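Putative isocitrate dehydrogenase, NAD-dependent (Methylococcus capsulatus, PDB 6LKY) probably catalyses the NAD-dependent oxidative decarboxylation of isocitrate with the aid of a magnesium ion. Local coordinates at residues 35-38 / 39-43; 48-52 / 53-57; 78-81 / 82-86; 250-254 / 255-259. The protein carries 1 engineered substitution. One frame throughout, in Å; residues are numbered along the deposited sequence. Where two conformers were deposited one is given.

Contact 1 of 4, residues 35-38 / 39-43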
loop_
_atom_site.group_PDB
_atom_site.type_symbol
_atom_site.label_atom_id
_atom_site.label_comp_id
_atom_site.label_asym_id
_atom_site.label_seq_id
_atom_site.Cartn_x
_atom_site.Cartn_y
_atom_site.Cartn_z
ATOM N N THR A 35 -5.831 9.120 34.020
ATOM C CA THR A 35 -4.843 8.166 33.535
ATOM C C THR A 35 -5.352 6.735 33.660
ATOM O O THR A 35 -5.774 6.303 34.739
ATOM C CB THR A 35 -3.533 8.333 34.301
ATOM O OG1 THR A 35 -2.995 9.624 34.009
ATOM C CG2 THR A 35 -2.517 7.270 33.878
ATOM N N GLN A 36 -5.296 5.999 32.546
ATOM C CA GLN A 36 -5.746 4.615 32.470
ATOM C C GLN A 36 -4.720 3.803 31.690
ATOM O O GLN A 36 -3.897 4.355 30.959
ATOM C CB GLN A 36 -7.121 4.514 31.800
ATOM C CG GLN A 36 -8.190 5.318 32.463
ATOM C CD GLN A 36 -8.616 4.719 33.780
ATOM O OE1 GLN A 36 -8.321 3.559 34.070
ATOM N NE2 GLN A 36 -9.318 5.510 34.588
ATOM N N SER A 37 -4.798 2.482 31.815
ATOM C CA SER A 37 -3.814 1.578 31.228
ATOM C C SER A 37 -4.439 0.726 30.122
ATOM O O SER A 37 -5.589 0.291 30.239
ATOM C CB SER A 37 -3.223 0.681 32.316
ATOM O OG SER A 37 -2.293 -0.239 31.797
ATOM N N ALA A 38 -3.660 0.438 29.076
ATOM C CA ALA A 38 -4.133 -0.400 27.977
ATOM C C ALA A 38 -2.936 -1.020 27.276
ATOM O O ALA A 38 -1.798 -0.571 27.441
ATOM C CB ALA A 38 -4.982 0.409 26.977
ATOM N N GLY A 39 -3.208 -2.056 26.473
ATOM C CA GLY A 39 -2.161 -2.688 25.689
ATOM C C GLY A 39 -1.250 -3.552 26.549
ATOM O O GLY A 39 -1.649 -4.070 27.595
ATOM N N MET A 40 0.001 -3.689 26.101
ATOM C CA MET A 40 0.936 -4.588 26.776
ATOM C C MET A 40 1.201 -4.135 28.207
ATOM O O MET A 40 1.283 -4.964 29.127
ATOM C CB MET A 40 2.246 -4.679 25.985
ATOM C CG MET A 40 3.149 -5.872 26.336
ATOM S SD MET A 40 2.388 -7.517 26.134
ATOM C CE MET A 40 2.358 -7.680 24.342
ATOM N N ALA A 41 1.275 -2.821 28.424
ATOM C CA ALA A 41 1.444 -2.320 29.781
ATOM C C ALA A 41 0.351 -2.865 30.687
ATOM O O ALA A 41 0.642 -3.386 31.776
ATOM C CB ALA A 41 1.453 -0.786 29.781
ATOM N N ALA A 42 -0.902 -2.861 30.204
ATOM C CA ALA A 42 -1.989 -3.357 31.040
ATOM C C ALA A 42 -1.876 -4.862 31.242
ATOM O O ALA A 42 -2.099 -5.364 32.356
ATOM C CB ALA A 42 -3.342 -2.972 30.436
ATOM N N VAL A 43 -1.433 -5.588 30.211
ATOM C CA VAL A 43 -1.209 -7.018 30.385
ATOM C C VAL A 43 -0.196 -7.252 31.494
ATOM O O VAL A 43 -0.367 -8.142 32.336
ATOM C CB VAL A 43 -0.747 -7.674 29.071
ATOM C CG1 VAL A 43 -0.195 -9.087 29.352
ATOM C CG2 VAL A 43 -1.895 -7.751 28.070
#
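In the strand-to-helix corner between strand 31-35 and helix 39-46, S37 and A38 pack against A42 on the first helical turn. With OG anti to the backbone N (chi1 178°), the S37 hydroxyl lies beside A42, 3.2 Å from A42 CB and equally near A42 CA. This is close packing and not a polar bond: the amide A42 N is near OG, but the angle is poor. The same methyl, A42 CB, also stands 3.6 Å from A38 CA. A small residue suits a place where one methyl fits between a hydroxyl and a main-chain carbon. A41 CB is more distant, 4.0 Å from A38 O.

The corner itself is made at G39, whose phi of 75° lies where residues with a side chain are rarely found. A CB on G39 would come 2.7 Å from A38 O, a clash that the missing side chain avoids. Beyond the corner the helix takes up its own bonding, with V43 N donating to G39 O at 3.0 Å. The amides of M40 and A41 instead donate to the two carboxylate oxygens of D10, so an acid from another loop serves this end of the helix.

A38 rests on I7 of strand 2-7 and on L69, a residue of the NAD site. The G39 amide bonds to the backbone of P49, and Q36 lies along helix 52-61, so the corner joins strand 2-7 to both helices of this crossover.

Contact 2 of 4, residues 48-52 / 53-57; sequences TPLPD and ATLDS
A proline, P51, occupies the N-cap of helix 52-61, and T54 answers it with a backbone bond instead of the usual side-chain cap. Having no polar side-chain atom to offer, P51 gives its carbonyl oxygen to T54 N at 3.1 Å, a weak bond bent to 129° at the hydrogen. The pyrrolidine ring crosses the same side chain at a slant, P51 CG lying 3.9 Å from T54 OG1, whose bonded partner is S37 O in the preceding strand-to-helix loop. The torsion of T54 divides its two branches: with CG2 anti to the backbone N, this methyl is turned to L50 CD2, 3.9 Å away, while OG1 is left to the proline side.

L50 carries the apolar part, its two methyls parting company. CD2 takes T54, whereas L50 CD1 reaches L55 CG at 4.1 Å, the two leucine side chains crossing at about a right angle. L50 also leans on V80, T83 and L84 of helix 80-87. In the loop-to-helix transition of this crossover, T48 OG1 accepts from L50 N, an ST turn that bends the chain just before the helix.

On the exposed side, D56 N donates to D52 O over 2.9 Å in an almost straight bond of 174°. Two acidic side chains in the first turns would be expected to interact favourably with the positive end of the helix dipole, although D52 OD1 and D56 OD1 are themselves 5.7 Å apart.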
loop_
_atom_site.group_PDB
_atom_site.type_symbol
_atom_site.label_atom_id
_atom_site.label_comp_id
_atom_site.label_asym_id
_atom_site.label_seq_id
_atom_site.Cartn_x
_atom_site.Cartn_y
_atom_site.Cartn_z
ATOM N N THR A 48 -4.718 -8.102 31.818
ATOM C CA THR A 48 -5.654 -7.961 30.693
ATOM C C THR A 48 -5.224 -6.804 29.800
ATOM O O THR A 48 -4.797 -5.762 30.313
ATOM C CB THR A 48 -7.089 -7.699 31.164
ATOM O OG1 THR A 48 -7.872 -7.264 30.043
ATOM C CG2 THR A 48 -7.109 -6.600 32.210
ATOM N N PRO A 49 -5.373 -6.921 28.473
ATOM C CA PRO A 49 -4.973 -5.795 27.601
ATOM C C PRO A 49 -5.933 -4.606 27.638
ATOM O O PRO A 49 -5.543 -3.506 27.238
ATOM C CB PRO A 49 -4.904 -6.431 26.202
ATOM C CG PRO A 49 -5.846 -7.611 26.268
ATOM C CD PRO A 49 -5.790 -8.112 27.702
ATOM N N LEU A 50 -7.161 -4.769 28.121
ATOM C CA LEU A 50 -8.119 -3.664 28.173
ATOM C C LEU A 50 -8.930 -3.800 29.449
ATOM O O LEU A 50 -10.011 -4.401 29.450
ATOM C CB LEU A 50 -9.034 -3.657 26.949
ATOM C CG LEU A 50 -9.445 -2.332 26.295
ATOM C CD1 LEU A 50 -10.768 -2.477 25.562
ATOM C CD2 LEU A 50 -9.511 -1.198 27.270
ATOM N N PRO A 51 -8.426 -3.278 30.568
ATOM C CA PRO A 51 -9.225 -3.293 31.800
ATOM C C PRO A 51 -10.560 -2.608 31.565
ATOM O O PRO A 51 -10.649 -1.628 30.818
ATOM C CB PRO A 51 -8.362 -2.521 32.809
ATOM C CG PRO A 51 -6.977 -2.535 32.247
ATOM C CD PRO A 51 -7.112 -2.640 30.749
ATOM N N ASP A 52 -11.607 -3.160 32.189
ATOM C CA ASP A 52 -12.940 -2.566 32.105
ATOM C C ASP A 52 -12.927 -1.104 32.513
ATOM O O ASP A 52 -13.635 -0.283 31.919
ATOM C CB ASP A 52 -13.923 -3.339 32.989
ATOM C CG ASP A 52 -14.453 -4.596 32.323
ATOM O OD1 ASP A 52 -14.531 -4.631 31.069
ATOM O OD2 ASP A 52 -14.783 -5.551 33.061
ATOM N N ALA A 53 -12.137 -0.762 33.534
ATOM C CA ALA A 53 -12.103 0.616 34.019
ATOM C C ALA A 53 -11.635 1.589 32.940
ATOM O O ALA A 53 -12.109 2.730 32.892
ATOM C CB ALA A 53 -11.209 0.709 35.256
ATOM N N THR A 54 -10.724 1.159 32.057
ATOM C CA THR A 54 -10.275 2.015 30.954
ATOM C C THR A 54 -11.429 2.350 30.014
ATOM O O THR A 54 -11.648 3.518 29.649
ATOM C CB THR A 54 -9.142 1.317 30.200
ATOM O OG1 THR A 54 -8.065 1.076 31.110
ATOM C CG2 THR A 54 -8.633 2.174 29.026
ATOM N N LEU A 55 -12.187 1.326 29.617
ATOM C CA LEU A 55 -13.342 1.541 28.750
ATOM C C LEU A 55 -14.403 2.391 29.444
ATOM O O LEU A 55 -14.961 3.320 28.846
ATOM C CB LEU A 55 -13.927 0.191 28.334
ATOM C CG LEU A 55 -13.952 -0.166 26.854
ATOM C CD1 LEU A 55 -14.711 -1.470 26.675
ATOM C CD2 LEU A 55 -14.580 0.959 26.037
ATOM N N ASP A 56 -14.698 2.079 30.714
ATOM C CA ASP A 56 -15.649 2.881 31.482
ATOM C C ASP A 56 -15.224 4.342 31.524
ATOM O O ASP A 56 -16.051 5.245 31.350
ATOM C CB ASP A 56 -15.780 2.325 32.906
ATOM C CG ASP A 56 -16.338 0.913 32.939
ATOM O OD1 ASP A 56 -16.911 0.476 31.918
ATOM O OD2 ASP A 56 -16.204 0.236 33.985
ATOM N N SER A 57 -13.929 4.592 31.746
ATOM C CA SER A 57 -13.422 5.960 31.792
ATOM C C SER A 57 -13.624 6.672 30.461
ATOM O O SER A 57 -14.036 7.841 30.430
ATOM C CB SER A 57 -11.942 5.955 32.182
ATOM O OG SER A 57 -11.331 7.206 31.912
#

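Contact 3 of 4, residues 78-81 / 82-86; sequences RSVN and VTLRQ. With NAD (nicotinamide-adenine-dinucleotide), chain C; CIT (citric acid), chain E.
S79 holds OG anti to its amide nitrogen (chi1 171°), which puts the hydroxyl beside V82, while N81 CG stands anti to the carbonyl carbon and the R85 chain runs extended from CG to NE. These residues form the S-x-N-x-x-L-R sequence of isocitrate dehydrogenases, at the start of helix 80-87. S79 is its N-cap: S79 OG accepts from V82 N at 3.2 Å. S79 OG also donates to citrate O3, at a doubtfully short distance. N81 ND2 donates to citrate O3 at 2.9 Å, N81 OD1 accepts from K66 NZ, and the N81 amide packs on the carboxamide carbon C7N of NAD.

R85 NH2 bonds citrate O1 at 2.6 Å and R85 NH1 bonds O5 at 3.0 Å, with O1 at the edge of the guanidinium and N81 CB over one face. E260 forms a salt bridge with it. Placing a methionine at R85 would probably leave citrate and E260 without this charged partner.

Citrate, probably from the crystallisation liquor, also binds R95, R116 and, from the second subunit, K174; its place beside the nicotinamide is consistent with the isocitrate site. Along an adjacent flank of the helix, V80 CG1 lies 3.7 Å from L84 CD2.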
loop_
_atom_site.group_PDB
_atom_site.type_symbol
_atom_site.label_atom_id
_atom_site.label_comp_id
_atom_site.label_asym_id
_atom_site.label_seq_id
_atom_site.Cartn_x
_atom_site.Cartn_y
_atom_site.Cartn_z
ATOM N N ARG A 78 -6.359 -9.613 20.450
ATOM C CA ARG A 78 -6.696 -8.733 19.341
ATOM C C ARG A 78 -6.285 -7.302 19.675
ATOM O O ARG A 78 -6.260 -6.898 20.841
ATOM C CB ARG A 78 -8.199 -8.784 19.035
ATOM C CG ARG A 78 -8.732 -10.149 18.610
ATOM C CD ARG A 78 -8.794 -10.306 17.080
ATOM N NE ARG A 78 -8.675 -11.703 16.684
ATOM C CZ ARG A 78 -8.361 -12.111 15.457
ATOM N NH1 ARG A 78 -8.262 -13.404 15.180
ATOM N NH2 ARG A 78 -8.152 -11.223 14.496
ATOM N N SER A 79 -5.950 -6.540 18.635
ATOM C CA SER A 79 -5.541 -5.144 18.784
ATOM C C SER A 79 -6.479 -4.382 19.711
ATOM O O SER A 79 -7.689 -4.318 19.474
ATOM C CB SER A 79 -5.515 -4.461 17.410
ATOM O OG SER A 79 -5.333 -3.053 17.540
ATOM N N VAL A 80 -5.908 -3.792 20.763
ATOM C CA VAL A 80 -6.691 -2.914 21.624
ATOM C C VAL A 80 -7.077 -1.635 20.884
ATOM O O VAL A 80 -8.135 -1.050 21.150
ATOM C CB VAL A 80 -5.905 -2.620 22.919
ATOM C CG1 VAL A 80 -6.719 -1.713 23.850
ATOM C CG2 VAL A 80 -5.535 -3.934 23.616
ATOM N N ASN A 81 -6.251 -1.179 19.944
ATOM C CA ASN A 81 -6.628 -0.012 19.148
ATOM C C ASN A 81 -7.933 -0.265 18.416
ATOM O O ASN A 81 -8.868 0.558 18.450
ATOM C CB ASN A 81 -5.509 0.327 18.166
ATOM C CG ASN A 81 -4.179 0.552 18.872
ATOM O OD1 ASN A 81 -4.069 1.442 19.718
ATOM N ND2 ASN A 81 -3.180 -0.281 18.562
ATOM N N VAL A 82 -8.031 -1.444 17.799
ATOM C CA VAL A 82 -9.209 -1.792 17.024
ATOM C C VAL A 82 -10.399 -2.011 17.940
ATOM O O VAL A 82 -11.521 -1.567 17.639
ATOM C CB VAL A 82 -8.906 -3.023 16.156
ATOM C CG1 VAL A 82 -10.196 -3.587 15.561
ATOM C CG2 VAL A 82 -7.879 -2.638 15.078
ATOM N N THR A 83 -10.180 -2.719 19.058
ATOM C CA THR A 83 -11.251 -2.939 20.028
ATOM C C THR A 83 -11.814 -1.615 20.532
ATOM O O THR A 83 -13.033 -1.455 20.632
ATOM C CB THR A 83 -10.755 -3.781 21.196
ATOM O OG1 THR A 83 -10.415 -5.092 20.733
ATOM C CG2 THR A 83 -11.831 -3.899 22.259
ATOM N N LEU A 84 -10.942 -0.659 20.865
ATOM C CA LEU A 84 -11.408 0.660 21.296
ATOM C C LEU A 84 -12.240 1.330 20.204
ATOM O O LEU A 84 -13.357 1.795 20.462
ATOM C CB LEU A 84 -10.208 1.536 21.676
ATOM C CG LEU A 84 -9.836 1.853 23.135
ATOM C CD1 LEU A 84 -10.659 1.101 24.167
ATOM C CD2 LEU A 84 -8.366 1.608 23.353
ATOM N N ARG A 85 -11.710 1.378 18.968
ATOM C CA ARG A 85 -12.437 2.008 17.865
ATOM C C ARG A 85 -13.827 1.406 17.700
ATOM O O ARG A 85 -14.808 2.127 17.490
ATOM C CB ARG A 85 -11.658 1.862 16.551
ATOM C CG ARG A 85 -10.360 2.614 16.495
ATOM C CD ARG A 85 -9.418 2.044 15.452
ATOM N NE ARG A 85 -8.173 2.819 15.427
ATOM C CZ ARG A 85 -7.042 2.412 14.863
ATOM N NH1 ARG A 85 -6.984 1.227 14.265
ATOM N NH2 ARG A 85 -5.967 3.189 14.904
ATOM N N GLN A 86 -13.929 0.084 17.801
ATOM C CA GLN A 86 -15.211 -0.584 17.576
ATOM C C GLN A 86 -16.150 -0.470 18.773
ATOM O O GLN A 86 -17.352 -0.246 18.593
ATOM C CB GLN A 86 -14.975 -2.048 17.223
ATOM C CG GLN A 86 -14.272 -2.199 15.881
ATOM C CD GLN A 86 -13.894 -3.636 15.568
ATOM O OE1 GLN A 86 -13.845 -4.485 16.453
ATOM N NE2 GLN A 86 -13.603 -3.905 14.307
HETATM P PA NAD C . 6.194 1.188 14.324
HETATM O O1A NAD C . 6.162 0.934 15.812
HETATM O O2A NAD C . 5.369 2.387 13.967
HETATM O O5B NAD C . 7.716 1.324 13.848
HETATM C C5B NAD C . 7.983 1.476 12.456
HETATM C C4B NAD C . 9.286 2.233 12.288
HETATM O O4B NAD C . 9.004 3.620 12.561
HETATM C C3B NAD C . 10.310 1.737 13.301
HETATM O O3B NAD C . 11.600 1.658 12.712
HETATM C C2B NAD C . 10.274 2.805 14.383
HETATM O O2B NAD C . 11.510 2.960 15.098
HETATM C C1B NAD C . 9.837 4.056 13.634
HETATM N N9A NAD C . 9.130 4.837 14.639
HETATM C C8A NAD C . 7.656 4.890 14.618
HETATM N N7A NAD C . 7.464 5.941 15.636
HETATM C C5A NAD C . 8.354 7.003 15.181
HETATM C C6A NAD C . 8.841 7.851 16.343
HETATM N N6A NAD C . 7.735 8.705 16.804
HETATM N N1A NAD C . 9.937 8.694 15.842
HETATM C C2A NAD C . 11.119 7.941 15.377
HETATM N N3A NAD C . 10.846 6.505 15.287
HETATM C C4A NAD C . 9.552 6.248 14.660
HETATM O O3 NAD C . 5.560 -0.046 13.517
HETATM P PN NAD C . 5.864 -1.594 13.762
HETATM O O1N NAD C . 7.264 -1.876 14.206
HETATM O O2N NAD C . 5.524 -2.282 12.450
HETATM O O5D NAD C . 4.852 -2.078 14.914
HETATM C C5D NAD C . 5.246 -2.032 16.296
HETATM C C4D NAD C . 4.020 -2.241 17.176
HETATM O O4D NAD C . 3.175 -1.077 17.185
HETATM C C3D NAD C . 3.176 -3.417 16.682
HETATM O O3D NAD C . 2.854 -4.221 17.813
HETATM C C2D NAD C . 1.931 -2.747 16.131
HETATM O O2D NAD C . 0.744 -3.526 16.261
HETATM C C1D NAD C . 1.812 -1.490 16.981
HETATM N N1N NAD C . 0.925 -0.526 16.281
HETATM C C2N NAD C . 0.409 0.531 17.139
HETATM C C3N NAD C . -0.626 1.265 16.318
HETATM C C7N NAD C . -1.593 2.104 17.159
HETATM O O7N NAD C . -1.942 3.324 16.517
HETATM N N7N NAD C . -1.089 2.303 18.516
HETATM C C4N NAD C . -0.048 1.998 15.117
HETATM C C5N NAD C . 0.897 1.127 14.314
HETATM C C6N NAD C . 1.548 -0.066 15.020
HETATM C C1 CIT E . -3.060 1.703 13.430
HETATM O O1 CIT E . -3.583 2.749 13.858
HETATM O O2 CIT E . -2.506 1.730 12.306
HETATM C C2 CIT E . -3.119 0.439 14.263
HETATM C C3 CIT E . -3.053 -0.815 13.405
HETATM O O7 CIT E . -1.724 -0.952 12.869
HETATM C C4 CIT E . -3.422 -2.066 14.180
HETATM C C5 CIT E . -2.608 -2.214 15.434
HETATM O O3 CIT E . -3.193 -2.297 16.528
HETATM O O4 CIT E . -1.358 -2.276 15.382
HETATM C C6 CIT E . -4.028 -0.726 12.257
HETATM O O5 CIT E . -5.030 0.019 12.377
HETATM O O6 CIT E . -3.832 -1.393 11.208
HETATM O O HOH W 1 -8.460 -6.309 22.899
#

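Contact 4 of 4, residues 250-254 / 255-259; sequences ANIGT and DAALF
N251, in strand 248-252, can be followed from CB outward as it lies along L258 on the neighbouring strand. N251 CB stands 3.5 Å from L258 O, and CG, anti to the carbonyl carbon (chi1 -55°), carries the amide past that oxygen. N251 ND2 then donates to L258 O at 3.0 Å; the oxygen lies near the amide plane of N251, yet the nitrogen stands well above the carbonyl plane of L258, 42° out of it. N251 ND2 also packs 3.5 Å from L258 CD2 and donates to E260 OE2, while OD1 accepts from N118 ND2.

The two strands form an antiparallel hairpin of the central mixed sheet. N251 and L258 are its hydrogen-bonded pair, N251 N giving to L258 O at 2.9 Å and L258 N giving back to N251 O. Next toward the turn, G253 N donates to A256 O at 3.0 Å; T254 and D255 have the backbone angles of a type I turn.

On the face opposite N251, A250 CB lies 3.5 Å from F259 CE2, and I252 CD1 is 3.8 Å from A257 CB as well as near the tip of the phenylalanine ring. M286, M287 and H290 of helix 278-290 cover this face.

Were N251 a leucine, L258 O would probably lose its second donor, and E260 and N118 would each be left without an amide partner. In the deposited structure L258 O takes two N-H groups from opposite faces of its plane, which would be expected to polarise a carbonyl buried in the sheet, while the carboxamide links the hairpin to the E260 side of the NAD site.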
loop_
_atom_site.group_PDB
_atom_site.type_symbol
_atom_site.label_atom_id
_atom_site.label_comp_id
_atom_site.label_asym_id
_atom_site.label_seq_id
_atom_site.Cartn_x
_atom_site.Cartn_y
_atom_site.Cartn_z
ATOM N N ALA A 250 -7.171 11.181 14.203
ATOM C CA ALA A 250 -8.341 11.320 15.063
ATOM C C ALA A 250 -9.349 10.222 14.753
ATOM O O ALA A 250 -9.731 10.049 13.595
ATOM C CB ALA A 250 -9.002 12.683 14.865
ATOM N N ASN A 251 -9.782 9.489 15.777
ATOM C CA ASN A 251 -10.846 8.496 15.669
ATOM C C ASN A 251 -12.143 9.125 16.167
ATOM O O ASN A 251 -12.297 9.370 17.367
ATOM C CB ASN A 251 -10.514 7.239 16.476
ATOM C CG ASN A 251 -9.174 6.621 16.093
ATOM O OD1 ASN A 251 -9.106 5.733 15.239
ATOM N ND2 ASN A 251 -8.106 7.066 16.743
ATOM N N ILE A 252 -13.070 9.384 15.249
ATOM C CA ILE A 252 -14.293 10.129 15.521
ATOM C C ILE A 252 -15.512 9.218 15.408
ATOM O O ILE A 252 -15.710 8.541 14.386
ATOM C CB ILE A 252 -14.442 11.321 14.561
ATOM C CG1 ILE A 252 -13.163 12.160 14.541
ATOM C CG2 ILE A 252 -15.676 12.145 14.932
ATOM C CD1 ILE A 252 -12.789 12.742 15.902
ATOM N N GLY A 253 -16.342 9.237 16.452
ATOM C CA GLY A 253 -17.711 8.782 16.390
ATOM C C GLY A 253 -18.643 9.916 16.794
ATOM O O GLY A 253 -18.208 11.019 17.133
ATOM N N THR A 254 -19.945 9.625 16.752
ATOM C CA THR A 254 -20.922 10.653 17.093
ATOM C C THR A 254 -20.828 11.065 18.559
ATOM O O THR A 254 -21.122 12.216 18.896
ATOM C CB THR A 254 -22.339 10.166 16.789
ATOM O OG1 THR A 254 -22.648 9.042 17.627
ATOM C CG2 THR A 254 -22.464 9.764 15.332
ATOM N N ASP A 255 -20.412 10.150 19.434
ATOM C CA ASP A 255 -20.486 10.358 20.872
ATOM C C ASP A 255 -19.133 10.377 21.563
ATOM O O ASP A 255 -19.087 10.554 22.788
ATOM C CB ASP A 255 -21.347 9.261 21.513
ATOM C CG ASP A 255 -22.817 9.519 21.356
ATOM O OD1 ASP A 255 -23.179 10.639 20.932
ATOM O OD2 ASP A 255 -23.610 8.602 21.646
ATOM N N ALA A 256 -18.039 10.182 20.834
ATOM C CA ALA A 256 -16.742 10.086 21.481
ATOM C C ALA A 256 -15.666 10.312 20.436
ATOM O O ALA A 256 -15.921 10.242 19.229
ATOM C CB ALA A 256 -16.556 8.735 22.190
ATOM N N ALA A 257 -14.456 10.581 20.918
ATOM C CA ALA A 257 -13.326 10.832 20.042
ATOM C C ALA A 257 -12.054 10.417 20.760
ATOM O O ALA A 257 -11.917 10.632 21.970
ATOM C CB ALA A 257 -13.245 12.308 19.629
ATOM N N LEU A 258 -11.125 9.831 20.005
ATOM C CA LEU A 258 -9.869 9.334 20.550
ATOM C C LEU A 258 -8.728 9.759 19.636
ATOM O O LEU A 258 -8.744 9.470 18.435
ATOM C CB LEU A 258 -9.926 7.810 20.707
ATOM C CG LEU A 258 -8.699 7.086 21.290
ATOM C CD1 LEU A 258 -9.135 5.844 22.051
ATOM C CD2 LEU A 258 -7.690 6.718 20.194
ATOM N N PHE A 259 -7.721 10.416 20.200
ATOM C CA PHE A 259 -6.672 11.030 19.398
ATOM C C PHE A 259 -5.350 10.316 19.641
ATOM O O PHE A 259 -5.059 9.917 20.773
ATOM C CB PHE A 259 -6.595 12.535 19.701
ATOM C CG PHE A 259 -7.888 13.232 19.427
ATOM C CD1 PHE A 259 -8.898 13.235 20.374
ATOM C CD2 PHE A 259 -8.130 13.799 18.189
ATOM C CE1 PHE A 259 -10.111 13.833 20.106
ATOM C CE2 PHE A 259 -9.342 14.400 17.910
ATOM C CZ PHE A 259 -10.336 14.412 18.861
#

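Along the chain the four contacts follow one another in series, from the corner after strand 31-35 to the hairpin of strands 248-252 and 257-261. Contacts 1 and 2, with centres 8 Å apart, lie on the consecutive helices 39-46 and 52-61 that connect strand 31-35 to strand 63-66. Centre to centre, contact 3 on helix 80-87 is about 13 Å from contact 1 and 12 Å from contact 2, V80 packing against both. Contact 4, in the mixed sheet, touches contact 3, their centres 13 Å apart, but its centre is about 20 and 17 Å from those of contacts 1 and 2. Helix 80-87 thus links helices 39-46 and 52-61 to the sheet beside the bound NAD and citrate.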